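Local structure of dTDP Sugar Isomerase (Desulfovibrio desulfuricans subsp. desulfuricans str. G20, 3EJK) at residues A15-L18 against A23-S26; V87-G92 against R114-P119; R63-W68 against A166-T171; E150-P153 against F158-F161; Y124-T129 against A134-C139. The protein probably catalyses the epimerisation of dTDP-4-dehydro-6-deoxy-glucose at C3' and C5', giving dTDP-4-dehydro-L-rhamnose, on a cupin-type beta barrel. All coordinates share one frame; numbering follows the deposited sequence.

Contact 1 of 5, residues A15-L18 against A23-S26; sequences AILL and AQLS
Ile16 and Leu25 face each other as an antiparallel hydrogen-bonded pair, and their backbones exchange two bonds. Ile16 N donates to Leu25 O at 2.7 Å. Leu25 N returns a bond to Ile16 O at 2.8 Å. Leu17 and Gln24 form the next, non-hydrogen-bonded pair. Beyond it the strands part. Leu18 N still reaches Ala23 O, but only by a weak bond of 3.3 Å with an N-H...O angle of 134°. Leu18 N also donates to a water at 2.7 Å; the water lies 2.6 Å from Ala23 O and can donate to it. A CA-H...O contact, from Gln24 CA to Ile16 O at 3.3 Å, adds to the backbone pairing.

The apolar contacts fall on both faces. In Leu17 and Gln24 alike CG lies beside the backbone N (chi1 -59° and -57°), which lays the two chains alongside each other, with Leu17 CD2 against Gln24 CG at 3.7 Å. Leu18 sets CD1 against Ala23 CB at 3.8 Å, while its CD2 meets Leu25 CD2. Leu18 and Leu25 also touch Val105 of strand 102-108. On its far edge strand 24-31 pairs with strand 114-118.

The two segments form a short beta hairpin at the start of the modelled chain. Its hold is mainly backbone bonding at one pair, and where the strands diverge a water shares the Leu18 N-H with Ala23 O.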
# COMPACT_ATOMS: atom_id res chain seq x y z
N ALA A 15 -17.98 -11.73 2.82
CA ALA A 15 -16.82 -11.86 3.75
C ALA A 15 -16.92 -13.13 4.57
O ALA A 15 -17.98 -13.51 5.04
CB ALA A 15 -16.74 -10.67 4.68
N ILE A 16 -15.78 -13.75 4.73
CA ILE A 16 -15.63 -14.96 5.52
C ILE A 16 -15.35 -14.61 6.96
O ILE A 16 -14.49 -13.81 7.26
CB ILE A 16 -14.45 -15.82 4.99
CG1 ILE A 16 -14.77 -16.34 3.59
CG2 ILE A 16 -14.18 -16.98 5.91
CD1 ILE A 16 -16.07 -17.11 3.54
N LEU A 17 -16.09 -15.25 7.85
CA LEU A 17 -15.91 -15.04 9.28
C LEU A 17 -14.84 -16.02 9.71
O LEU A 17 -14.59 -17.02 9.03
CB LEU A 17 -17.21 -15.24 10.07
CG LEU A 17 -18.31 -14.27 9.62
CD1 LEU A 17 -19.45 -14.25 10.62
CD2 LEU A 17 -17.73 -12.87 9.43
N LEU A 18 -14.18 -15.69 10.81
CA LEU A 18 -13.07 -16.49 11.34
C LEU A 18 -13.42 -16.91 12.74
O LEU A 18 -14.41 -16.44 13.29
CB LEU A 18 -11.80 -15.66 11.30
CG LEU A 18 -11.29 -15.27 9.92
CD1 LEU A 18 -10.27 -14.12 10.03
CD2 LEU A 18 -10.71 -16.49 9.21
N ALA A 23 -13.43 -10.86 13.40
CA ALA A 23 -12.34 -10.97 12.43
C ALA A 23 -12.97 -11.46 11.12
O ALA A 23 -13.79 -12.38 11.11
CB ALA A 23 -11.26 -11.89 12.90
N GLN A 24 -12.62 -10.81 10.03
CA GLN A 24 -13.21 -11.15 8.73
C GLN A 24 -12.19 -11.15 7.64
O GLN A 24 -11.20 -10.45 7.68
CB GLN A 24 -14.30 -10.16 8.35
CG GLN A 24 -15.43 -10.02 9.33
CD GLN A 24 -16.40 -8.93 8.88
OE1 GLN A 24 -16.11 -8.17 7.97
NE2 GLN A 24 -17.55 -8.86 9.54
N LEU A 25 -12.49 -11.94 6.63
CA LEU A 25 -11.63 -12.09 5.49
C LEU A 25 -12.46 -11.89 4.24
O LEU A 25 -13.50 -12.53 4.05
CB LEU A 25 -11.04 -13.49 5.57
CG LEU A 25 -9.68 -13.84 5.03
CD1 LEU A 25 -8.64 -12.90 5.62
CD2 LEU A 25 -9.43 -15.32 5.44
N SER A 26 -12.03 -10.96 3.40
CA SER A 26 -12.76 -10.69 2.17
C SER A 26 -11.86 -10.69 0.95
O SER A 26 -10.66 -10.39 1.01
CB SER A 26 -13.54 -9.38 2.27
OG SER A 26 -12.71 -8.28 2.60
O HOH W 1 -15.23 -13.94 12.58

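Contact 2 of 5, residues V87-G92 against R114-P119; sequences VVLYDG and RLLRIP
Val87 and Leu116 reach toward each other tip to tip and make the closest approach of this contact. Val87 CG1 lies 3.7 Å from Leu116 CD2, and Val87 CG2 is 4.0 Å from the same methyl. Leu116 CD2 is thus held over both branches of the valine. With chi1 at 170°, Leu116 CG stands opposite its own backbone N, which carries the two methyls out toward strand 84-90. A second tight point lies further along: Leu89 CD2 meets Ile118 CD1 at 3.9 Å, the two side chains crossing at a slant. Between these points the fit is looser, as Leu89 CD1 and Leu116 CD1 are 4.4 Å apart.

Asp91, Arg114 and Arg117 have their polar partners elsewhere. Asp91 forms a salt bridge with Arg93 and accepts from Ser96 and Thr98. Arg114 pairs with Glu27, and Arg117 bonds to Gly22 O.

All four touching residues are buried, and the contact is wholly apolar. Residues 87-90 and 114-118 run at 24° with axes 10.0 Å apart at closest, a spacing that fits two packed sheets. Strand 84-90 lies between 102-108 and 123-128 in one sheet. Strand 114-118 lies between 24-31 and 76-82 in the other.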
# COMPACT_ATOMS: atom_id res chain seq x y z
N VAL A 87 -0.60 -14.74 9.64
CA VAL A 87 -1.14 -13.93 10.72
C VAL A 87 -1.82 -14.82 11.75
O VAL A 87 -2.47 -15.80 11.40
CB VAL A 87 -2.22 -12.92 10.23
CG1 VAL A 87 -2.67 -12.01 11.39
CG2 VAL A 87 -1.72 -12.09 9.05
N VAL A 88 -1.61 -14.49 13.02
CA VAL A 88 -2.32 -15.17 14.09
C VAL A 88 -3.04 -14.15 14.94
O VAL A 88 -2.47 -13.13 15.33
CB VAL A 88 -1.41 -16.02 14.99
CG1 VAL A 88 -2.21 -16.55 16.17
CG2 VAL A 88 -0.74 -17.16 14.21
N LEU A 89 -4.30 -14.45 15.21
CA LEU A 89 -5.16 -13.59 16.03
C LEU A 89 -5.51 -14.36 17.29
O LEU A 89 -5.71 -15.56 17.25
CB LEU A 89 -6.46 -13.23 15.29
CG LEU A 89 -6.34 -12.58 13.90
CD1 LEU A 89 -7.72 -12.10 13.46
CD2 LEU A 89 -5.38 -11.44 13.96
N TYR A 90 -5.51 -13.65 18.41
CA TYR A 90 -5.85 -14.21 19.72
C TYR A 90 -6.86 -13.33 20.45
O TYR A 90 -6.61 -12.16 20.71
CB TYR A 90 -4.63 -14.41 20.61
CG TYR A 90 -5.04 -14.74 22.03
CD1 TYR A 90 -5.72 -15.91 22.31
CD2 TYR A 90 -4.74 -13.88 23.07
CE1 TYR A 90 -6.12 -16.21 23.58
CE2 TYR A 90 -5.12 -14.19 24.36
CZ TYR A 90 -5.80 -15.34 24.60
OH TYR A 90 -6.19 -15.64 25.87
N ASP A 91 -8.01 -13.93 20.73
CA ASP A 91 -9.12 -13.23 21.39
C ASP A 91 -8.97 -13.20 22.90
O ASP A 91 -9.37 -14.13 23.60
CB ASP A 91 -10.44 -13.86 20.99
CG ASP A 91 -11.62 -12.99 21.32
OD1 ASP A 91 -11.46 -12.02 22.09
OD2 ASP A 91 -12.72 -13.29 20.79
N GLY A 92 -8.43 -12.09 23.38
CA GLY A 92 -8.22 -11.87 24.81
C GLY A 92 -9.39 -11.17 25.47
O GLY A 92 -9.36 -10.83 26.65
N ARG A 114 -6.26 -11.40 0.05
CA ARG A 114 -7.49 -10.99 0.73
C ARG A 114 -7.27 -9.88 1.72
O ARG A 114 -6.12 -9.52 2.06
CB ARG A 114 -8.06 -12.18 1.48
CG ARG A 114 -8.25 -13.39 0.55
CD ARG A 114 -8.74 -14.60 1.30
NE ARG A 114 -9.16 -15.65 0.37
CZ ARG A 114 -8.48 -16.77 0.13
NH1 ARG A 114 -7.34 -17.01 0.76
NH2 ARG A 114 -8.95 -17.67 -0.73
N LEU A 115 -8.39 -9.36 2.18
CA LEU A 115 -8.40 -8.28 3.16
C LEU A 115 -8.83 -8.90 4.50
O LEU A 115 -9.86 -9.55 4.60
CB LEU A 115 -9.36 -7.16 2.77
CG LEU A 115 -9.21 -5.86 3.58
CD1 LEU A 115 -7.97 -5.17 3.14
CD2 LEU A 115 -10.42 -4.93 3.38
N LEU A 116 -7.98 -8.70 5.50
CA LEU A 116 -8.20 -9.21 6.86
C LEU A 116 -8.56 -8.07 7.79
O LEU A 116 -7.81 -7.12 7.96
CB LEU A 116 -6.92 -9.89 7.38
CG LEU A 116 -6.88 -10.27 8.86
CD1 LEU A 116 -7.99 -11.30 9.10
CD2 LEU A 116 -5.49 -10.78 9.29
N ARG A 117 -9.75 -8.17 8.37
CA ARG A 117 -10.24 -7.21 9.35
C ARG A 117 -9.91 -7.71 10.74
O ARG A 117 -10.25 -8.84 11.09
CB ARG A 117 -11.76 -7.04 9.20
CG ARG A 117 -12.36 -6.11 10.22
CD ARG A 117 -13.89 -6.14 10.18
NE ARG A 117 -14.41 -5.08 11.02
CZ ARG A 117 -14.90 -5.26 12.25
NH1 ARG A 117 -14.99 -6.47 12.76
NH2 ARG A 117 -15.33 -4.21 12.93
N ILE A 118 -9.20 -6.89 11.51
CA ILE A 118 -8.84 -7.27 12.89
C ILE A 118 -9.56 -6.30 13.82
O ILE A 118 -9.25 -5.10 13.84
CB ILE A 118 -7.33 -7.20 13.15
CG1 ILE A 118 -6.57 -8.11 12.18
CG2 ILE A 118 -7.00 -7.62 14.64
CD1 ILE A 118 -5.06 -7.98 12.27
N PRO A 119 -10.52 -6.79 14.61
CA PRO A 119 -11.23 -5.79 15.40
C PRO A 119 -10.46 -5.32 16.64
O PRO A 119 -9.42 -5.89 16.97
CB PRO A 119 -12.54 -6.49 15.80
CG PRO A 119 -12.32 -7.93 15.58
CD PRO A 119 -11.09 -8.15 14.76

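Contact 3 of 5, residues R63-W68 against A166-T171; sequences RRVKAW and ADLSGT
The C-terminal tail of the modelled chain folds back here on the start of strand 65-71, where Arg63 lies over Leu168 and Ser169. The tail is shaped by an Asx turn at Asp167. Asp167 OD1 accepts from Ser169 N at 2.9 Å, on the anti side of the carboxylate and 31° out of its plane. The same oxygen accepts from Ser169 OG at 2.7 Å, on the syn side and nearer the plane. Ser169 OG in turn accepts from Thr171 OG1 at 2.7 Å.

Arg63 and Leu168 slide past each other in opposite directions. The arginine chain bends at chi2 (-57°), which turns it along the tail and brings the guanidinium over Leu168 O. This oxygen sits over one face of the group, 3.1 Å from Arg63 NE. That angle is poor, and the pair is no hydrogen bond; Arg63 NE bonds instead to Gly130 O. Ser169 CA lies over the same face, 3.8 Å from Arg63 NH2. Arg63 CD packs on Leu168 CB at 3.8 Å. Leu168 CD1 lies against the backbone of Arg63, near its O, and meets Val65 CG2 loosely at 4.4 Å. Leu168 also packs on Ala127 of strand 123-128.

The direct contact is therefore packing. Gly130 bonds to both Arg63 and the backbone of Leu168 and ties them together. A carbonyl oxygen over a guanidinium face is probably favourable, since the cation is electron-poor. Asp167 OD1, 6.0 Å from Arg63 NH1, may add a weak long-range attraction.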
# COMPACT_ATOMS: atom_id res chain seq x y z
N ARG A 63 11.09 -14.83 7.31
CA ARG A 63 11.14 -15.63 8.54
C ARG A 63 11.15 -14.78 9.78
O ARG A 63 11.28 -15.31 10.87
CB ARG A 63 12.33 -16.60 8.58
CG ARG A 63 12.52 -17.45 7.35
CD ARG A 63 11.34 -18.28 7.01
NE ARG A 63 11.58 -18.98 5.75
CZ ARG A 63 11.93 -20.25 5.63
NH1 ARG A 63 12.04 -21.02 6.70
NH2 ARG A 63 12.12 -20.77 4.43
N ARG A 64 11.01 -13.48 9.59
CA ARG A 64 10.92 -12.52 10.69
C ARG A 64 9.48 -12.40 11.21
O ARG A 64 8.48 -12.47 10.47
CB ARG A 64 11.48 -11.16 10.29
CG ARG A 64 12.98 -11.20 9.92
CD ARG A 64 13.84 -11.77 10.99
NE ARG A 64 13.75 -11.00 12.23
CZ ARG A 64 14.53 -9.98 12.53
NH1 ARG A 64 15.48 -9.61 11.69
NH2 ARG A 64 14.38 -9.33 13.67
N VAL A 65 9.41 -12.20 12.52
CA VAL A 65 8.14 -12.10 13.26
C VAL A 65 7.89 -10.73 13.87
O VAL A 65 8.78 -10.12 14.45
CB VAL A 65 8.14 -13.12 14.41
CG1 VAL A 65 6.87 -13.00 15.27
CG2 VAL A 65 8.34 -14.54 13.88
N LYS A 66 6.66 -10.26 13.72
CA LYS A 66 6.21 -9.03 14.38
C LYS A 66 4.99 -9.35 15.22
O LYS A 66 3.87 -9.47 14.73
CB LYS A 66 5.89 -7.91 13.39
CG LYS A 66 7.10 -7.41 12.62
CD LYS A 66 6.75 -6.19 11.78
CE LYS A 66 7.99 -5.57 11.14
NZ LYS A 66 7.75 -4.19 10.62
N ALA A 67 5.24 -9.53 16.51
CA ALA A 67 4.18 -9.93 17.46
C ALA A 67 4.55 -9.47 18.87
O ALA A 67 5.74 -9.39 19.17
CB ALA A 67 4.01 -11.43 17.42
N TRP A 68 3.61 -9.14 19.75
CA TRP A 68 2.18 -9.13 19.53
C TRP A 68 1.70 -7.72 19.76
O TRP A 68 2.30 -6.96 20.52
CB TRP A 68 1.46 -9.99 20.57
CG TRP A 68 1.75 -11.45 20.51
CD1 TRP A 68 2.70 -12.12 21.20
CD2 TRP A 68 1.08 -12.41 19.70
NE1 TRP A 68 2.66 -13.46 20.88
CE2 TRP A 68 1.68 -13.66 19.95
CE3 TRP A 68 0.04 -12.33 18.77
CZ2 TRP A 68 1.25 -14.81 19.33
CZ3 TRP A 68 -0.39 -13.48 18.16
CH2 TRP A 68 0.21 -14.71 18.45
N ALA A 166 6.37 -22.16 14.76
CA ALA A 166 5.67 -21.98 13.46
C ALA A 166 6.47 -22.42 12.24
O ALA A 166 7.68 -22.28 12.17
CB ALA A 166 5.22 -20.52 13.26
N ASP A 167 5.74 -22.93 11.26
CA ASP A 167 6.31 -23.32 9.98
C ASP A 167 6.20 -22.12 9.06
O ASP A 167 5.10 -21.78 8.60
CB ASP A 167 5.59 -24.53 9.39
CG ASP A 167 6.11 -24.93 8.03
OD1 ASP A 167 7.07 -24.31 7.52
OD2 ASP A 167 5.53 -25.88 7.46
N LEU A 168 7.33 -21.47 8.84
CA LEU A 168 7.37 -20.28 8.01
C LEU A 168 8.04 -20.57 6.68
O LEU A 168 8.54 -19.68 6.01
CB LEU A 168 8.07 -19.13 8.74
CG LEU A 168 7.47 -18.74 10.11
CD1 LEU A 168 8.22 -17.56 10.70
CD2 LEU A 168 6.00 -18.43 9.98
N SER A 169 8.03 -21.84 6.30
CA SER A 169 8.70 -22.26 5.06
C SER A 169 7.94 -21.78 3.84
O SER A 169 8.49 -21.55 2.78
CB SER A 169 8.80 -23.78 4.99
OG SER A 169 7.51 -24.32 4.81
N GLY A 170 6.65 -21.61 4.03
CA GLY A 170 5.77 -21.21 2.95
C GLY A 170 5.56 -22.34 1.96
O GLY A 170 4.76 -22.25 1.04
N THR A 171 6.30 -23.43 2.16
CA THR A 171 6.21 -24.60 1.26
C THR A 171 4.83 -25.26 1.32
O THR A 171 4.34 -25.61 2.40
CB THR A 171 7.28 -25.67 1.54
OG1 THR A 171 7.15 -26.15 2.89
CG2 THR A 171 8.69 -25.10 1.31

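Contact 4 of 5, residues E150-P153 against F158-F161; sequences ERAP and FIPF
A single methyl group carries this contact: Ala152 CB alone meets both side chains that approach from 158-161. Phe158 CZ comes to 4.0 Å from Ala152 CB, so it is the far end of the ring that touches. The methyl meets the ring obliquely. Ile159 CD1 comes to 4.3 Å from the same carbon, a looser touch. Only 82 Å² is buried between the two segments.

Phe158 takes an uncommon first torsion. Its CG stands between the backbone N and the carbonyl carbon, chi1 70°, a crowded position. This turns the ring back over its own chain neighbour: Ile159 CG1 lies 3.5 Å above one face of the Phe158 ring, toward its rim. Phe158 and Ile159 therefore pack on each other as well as on Ala152. The ends of both side chains converge on the one methyl.

Past these residues the chain makes an inverse gamma turn centred on Pro160, closed by a bond of 2.7 Å from Phe161 N to Ile159 O. The turn sends Phe161 on toward Trp163, whose ring it meets edge-to-face.

Ala152 follows strand 149-151, the outermost strand on that side of the five-stranded sheet within this chain. It still bonds through its backbone to Trp68 of strand 65-71. The loop after this edge strand folds over one face of the five-stranded sheet of the cupin fold, where the buried Ile159 packs on Trp68, Tyr90 and Trp123, residues of three of its strands.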
# COMPACT_ATOMS: atom_id res chain seq x y z
N GLU A 150 -1.12 -1.42 22.60
CA GLU A 150 -0.38 -2.20 23.58
C GLU A 150 0.44 -3.27 22.89
O GLU A 150 0.04 -3.79 21.85
CB GLU A 150 -1.40 -2.85 24.54
CG GLU A 150 -0.83 -3.76 25.57
CD GLU A 150 -1.91 -4.39 26.45
OE1 GLU A 150 -3.10 -4.23 26.14
OE2 GLU A 150 -1.55 -5.04 27.46
N ARG A 151 1.58 -3.59 23.47
CA ARG A 151 2.41 -4.67 22.95
C ARG A 151 2.76 -5.67 24.03
O ARG A 151 2.66 -5.41 25.23
CB ARG A 151 3.72 -4.14 22.34
CG ARG A 151 4.61 -3.37 23.31
CD ARG A 151 5.96 -2.98 22.71
N ALA A 152 3.19 -6.81 23.52
CA ALA A 152 3.68 -7.95 24.31
C ALA A 152 4.83 -8.63 23.58
O ALA A 152 4.86 -8.66 22.35
CB ALA A 152 2.55 -8.95 24.57
N PRO A 153 5.80 -9.17 24.33
CA PRO A 153 6.90 -9.91 23.66
C PRO A 153 6.32 -11.01 22.78
O PRO A 153 5.25 -11.54 23.07
CB PRO A 153 7.68 -10.52 24.82
CG PRO A 153 7.35 -9.64 26.03
CD PRO A 153 5.94 -9.13 25.79
N PHE A 158 1.13 -15.74 27.83
CA PHE A 158 -0.34 -15.59 28.03
C PHE A 158 -1.08 -15.57 26.69
O PHE A 158 -2.30 -15.64 26.63
CB PHE A 158 -0.70 -14.38 28.92
CG PHE A 158 -0.46 -13.06 28.28
CD1 PHE A 158 0.78 -12.46 28.36
CD2 PHE A 158 -1.46 -12.42 27.59
CE1 PHE A 158 1.01 -11.25 27.77
CE2 PHE A 158 -1.23 -11.22 26.99
CZ PHE A 158 0.00 -10.63 27.08
N ILE A 159 -0.32 -15.49 25.60
CA ILE A 159 -0.90 -15.52 24.25
C ILE A 159 -0.55 -16.92 23.70
O ILE A 159 0.61 -17.19 23.37
CB ILE A 159 -0.41 -14.36 23.37
CG1 ILE A 159 -0.79 -13.03 24.03
CG2 ILE A 159 -1.04 -14.43 21.96
CD1 ILE A 159 -0.36 -11.79 23.25
N PRO A 160 -1.56 -17.81 23.60
CA PRO A 160 -1.33 -19.25 23.35
C PRO A 160 -0.93 -19.69 21.97
O PRO A 160 -1.51 -20.62 21.41
CB PRO A 160 -2.66 -19.87 23.75
CG PRO A 160 -3.64 -18.82 23.36
CD PRO A 160 -2.99 -17.54 23.82
N PHE A 161 0.08 -19.02 21.43
CA PHE A 161 0.66 -19.42 20.16
C PHE A 161 2.16 -19.24 20.15
O PHE A 161 2.67 -18.16 20.43
CB PHE A 161 0.04 -18.65 18.99
CG PHE A 161 0.59 -19.08 17.65
CD1 PHE A 161 0.05 -20.16 17.00
CD2 PHE A 161 1.65 -18.41 17.07
CE1 PHE A 161 0.56 -20.58 15.76
CE2 PHE A 161 2.17 -18.82 15.84
CZ PHE A 161 1.61 -19.91 15.19

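Contact 5 of 5, residues Y124-T129 against A134-C139; sequences YGFAAT and ALVANC
Phe126 meets Val136 through one ring atom, with Phe126 CE1 4.1 Å from Val136 CG2. The methyl approaches the ring neither squarely over its face nor in its plane. A second touch joins two alanines: Ala128 CB lies 4.0 Å from Ala134 CB, where the backbones are nearest, their CA atoms 5.8 Å apart. All four residues are buried, and the contact is apolar throughout.

Phe126 CG is tucked between the backbone N and the carbonyl carbon, with chi1 at 54°. This sends the ring toward Val136 and makes CE1 the atom that touches. Phe78, its ring at about 90° to that of Phe126, touches both Phe126 and Val136. A citrate, probably from the crystallisation liquor, lies close to the Phe126 side chain. Tyr124 OH hydrogen-bonds to citrate.

The two strands follow each other in the chain but separate into different sheets. Strand 123-128 lies between 84-90 and 65-71 in the five-stranded sheet. Strand 134-140 lies between 54-60 and 76-82 in the other, where Leu135 and Ala137 pack on Pro81 and Phe57 of the second subunit.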
# COMPACT_ATOMS: atom_id res chain seq x y z
N TYR A 124 -2.77 -9.44 17.84
CA TYR A 124 -2.28 -9.91 16.54
C TYR A 124 -0.76 -9.93 16.41
O TYR A 124 -0.03 -9.21 17.05
CB TYR A 124 -2.94 -9.17 15.37
CG TYR A 124 -2.75 -7.67 15.34
CD1 TYR A 124 -3.64 -6.82 15.97
CD2 TYR A 124 -1.69 -7.11 14.64
CE1 TYR A 124 -3.47 -5.44 15.93
CE2 TYR A 124 -1.50 -5.74 14.59
CZ TYR A 124 -2.40 -4.90 15.23
OH TYR A 124 -2.21 -3.53 15.18
N GLY A 125 -0.34 -10.87 15.60
CA GLY A 125 1.06 -11.07 15.27
C GLY A 125 1.15 -11.63 13.86
O GLY A 125 0.20 -12.22 13.36
N PHE A 126 2.29 -11.41 13.22
CA PHE A 126 2.48 -11.93 11.87
C PHE A 126 3.94 -12.11 11.53
O PHE A 126 4.82 -11.48 12.13
CB PHE A 126 1.76 -11.07 10.82
CG PHE A 126 2.11 -9.60 10.88
CD1 PHE A 126 3.19 -9.11 10.19
CD2 PHE A 126 1.34 -8.71 11.62
CE1 PHE A 126 3.51 -7.76 10.23
CE2 PHE A 126 1.66 -7.38 11.67
CZ PHE A 126 2.75 -6.89 10.97
N ALA A 127 4.17 -13.00 10.58
CA ALA A 127 5.51 -13.32 10.10
C ALA A 127 5.54 -13.62 8.61
O ALA A 127 4.61 -14.18 8.05
CB ALA A 127 6.08 -14.52 10.87
N ALA A 128 6.65 -13.25 8.00
CA ALA A 128 6.89 -13.49 6.58
C ALA A 128 7.40 -14.90 6.36
O ALA A 128 8.34 -15.35 7.01
CB ALA A 128 7.90 -12.46 5.99
N THR A 129 6.77 -15.58 5.42
CA THR A 129 7.16 -16.94 5.04
C THR A 129 8.01 -16.92 3.79
O THR A 129 8.07 -15.94 3.04
CB THR A 129 5.93 -17.83 4.77
OG1 THR A 129 5.25 -17.33 3.61
CG2 THR A 129 4.98 -17.83 5.95
N ALA A 134 8.03 -9.59 2.73
CA ALA A 134 6.64 -9.28 2.59
C ALA A 134 6.44 -7.80 2.84
O ALA A 134 7.24 -7.13 3.52
CB ALA A 134 5.78 -10.11 3.56
N LEU A 135 5.39 -7.29 2.23
CA LEU A 135 4.95 -5.90 2.44
C LEU A 135 3.49 -5.96 2.83
O LEU A 135 2.64 -6.34 2.04
CB LEU A 135 5.10 -5.01 1.20
CG LEU A 135 4.83 -3.54 1.57
CD1 LEU A 135 6.07 -2.95 2.31
CD2 LEU A 135 4.49 -2.73 0.36
N VAL A 136 3.24 -5.61 4.08
CA VAL A 136 1.91 -5.60 4.63
C VAL A 136 1.40 -4.17 4.55
O VAL A 136 2.10 -3.24 4.95
CB VAL A 136 1.93 -6.06 6.12
CG1 VAL A 136 0.54 -6.13 6.68
CG2 VAL A 136 2.65 -7.40 6.28
N ALA A 137 0.20 -4.00 4.02
CA ALA A 137 -0.44 -2.70 3.97
C ALA A 137 -1.56 -2.71 4.99
O ALA A 137 -2.26 -3.70 5.17
CB ALA A 137 -0.98 -2.39 2.57
N ASN A 138 -1.71 -1.60 5.68
CA ASN A 138 -2.76 -1.47 6.68
C ASN A 138 -3.49 -0.15 6.54
O ASN A 138 -2.88 0.90 6.52
CB ASN A 138 -2.16 -1.59 8.09
CG ASN A 138 -3.21 -1.75 9.16
OD1 ASN A 138 -4.39 -1.89 8.86
ND2 ASN A 138 -2.79 -1.74 10.43
N CYS A 139 -4.79 -0.23 6.37
CA CYS A 139 -5.62 0.95 6.30
C CYS A 139 -6.47 0.93 7.57
O CYS A 139 -7.40 0.14 7.71
CB CYS A 139 -6.51 0.94 5.06
SG CYS A 139 -7.47 2.48 4.84

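Contacts 2 and 5 span the two sheets of the cupin fold, and their centres are 11 Å apart. They meet where Val88 N lies 2.9 Å from Gly125 O. Contact 1 extends one sheet beside contact 2, 9 Å away between centres, with Ala23 CB 3.6 Å from Leu89 CD1. Contacts 3 and 4 lie further out, and Trp68 joins them: Trp68 CD1 is 3.2 Å from Pro153 O. Contact 3 also borders contact 5, where Lys66 N lies 2.7 Å from Phe126 O. Citrate, probably from the crystallisation liquor, is bonded by Lys66 and by Tyr124 and may mark a pocket. Contacts 3 and 5 also touch the second subunit.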